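Rv1989c (MbcT) (Mycobacterium tuberculosis, PDB 6FKG) degrades NAD+ by phosphorolysis as the toxin of a type II toxin-antitoxin pair, killing the mycobacterial cell unless the antitoxin MbcA blocks its active site. Local coordinates at the interface of chains A and B. Coordinates in Å, arbitrary orientation; residue numbers count along the deposited sequence, not the author numbering. Chains: chain A, Rv1989c (MbcT); chain B, Rv1990c (MbcA).

The interface of chains A and B. Residues chain A 76-78; chain B 77, 80, 82.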
# COMPACT_ATOMS: atom_id res chain seq x y z
N ALA A 76 31.24 -4.23 20.93
CA ALA A 76 30.03 -4.18 20.11
C ALA A 76 29.70 -5.54 19.50
O ALA A 76 28.54 -5.85 19.25
CB ALA A 76 30.17 -3.12 19.01
N ALA A 77 30.73 -6.36 19.25
CA ALA A 77 30.52 -7.71 18.74
C ALA A 77 30.37 -8.73 19.89
O ALA A 77 30.47 -9.94 19.67
CB ALA A 77 31.67 -8.11 17.81
N SER A 78 30.13 -8.23 21.10
CA SER A 78 29.88 -9.07 22.27
C SER A 78 31.05 -9.97 22.65
O SER A 78 30.84 -11.08 23.15
CB SER A 78 28.63 -9.94 22.05
OG SER A 78 27.46 -9.16 21.92
N TRP B 77 27.62 -14.14 18.20
CA TRP B 77 27.29 -12.84 17.58
C TRP B 77 25.94 -12.88 16.85
O TRP B 77 25.18 -11.92 16.88
CB TRP B 77 28.39 -12.44 16.60
CG TRP B 77 28.28 -11.07 15.96
CD1 TRP B 77 28.75 -9.88 16.45
CD2 TRP B 77 27.71 -10.76 14.67
NE1 TRP B 77 28.50 -8.86 15.56
CE2 TRP B 77 27.86 -9.37 14.46
CE3 TRP B 77 27.08 -11.53 13.68
CZ2 TRP B 77 27.40 -8.73 13.31
CZ3 TRP B 77 26.63 -10.89 12.53
CH2 TRP B 77 26.80 -9.51 12.35
N SER B 80 23.21 -12.42 19.46
CA SER B 80 23.37 -11.36 20.46
C SER B 80 22.78 -10.05 19.96
O SER B 80 23.14 -9.58 18.87
CB SER B 80 24.85 -11.14 20.82
OG SER B 80 25.46 -12.35 21.23
N ASN B 82 22.55 -6.53 18.99
CA ASN B 82 23.66 -5.69 18.56
C ASN B 82 23.26 -4.23 18.58
O ASN B 82 22.34 -3.83 17.86
CB ASN B 82 24.12 -6.10 17.16
CG ASN B 82 25.49 -5.57 16.82
OD1 ASN B 82 25.76 -4.39 16.97
ND2 ASN B 82 26.38 -6.47 16.39
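With CG anti to the backbone N (chi1 -175°) and the indole turned nearly square to the side-chain stem (chi2 88°), B:Trp77 presents the pyrrole edge of its ring to A:Ala77, just past the C-terminal end of toxin helix 63-76. The A:Ala77 alpha carbon lies in the plane of the indole, and CD1 of B:Trp77 stands 3.6 Å from CA of A:Ala77. The same ring carbon is 3.7 Å from the methyl CB of A:Ala77, while the indole nitrogen NE1 of B:Trp77 lies 4.0 Å from that methyl. The tryptophan therefore meets A:Ala77 edge-on, by van der Waals packing against its alpha carbon and methyl.

Two looser polar pairs lie nearby. The carboxamide of B:Asn82, whose CG is also anti to the backbone N (chi1 -163°), is thereby brought towards the last carbonyl of the helix, but ND2 of B:Asn82 remains 3.6 Å from O of A:Ala76, too long to count as a hydrogen bond. The two serines meet mainly through a hydroxyl against a methylene: OG of A:Ser78 is 3.5 Å from CB of B:Ser80, and the hydroxyl oxygens, OG of A:Ser78 and OG of B:Ser80, are 3.8 Å apart.

B:Trp77, near the end of antitoxin helix 71-78, and B:Ser80 and B:Asn82 in the loop after it thus pack along the turn that leaves the toxin helix, in these pairs by van der Waals contact. This small patch belongs to the MbcT-MbcA interface, within the C-terminal toxin-binding domain on the antitoxin side, and so probably contributes to the association by which MbcA blocks access to the MbcT active site and neutralises the toxin.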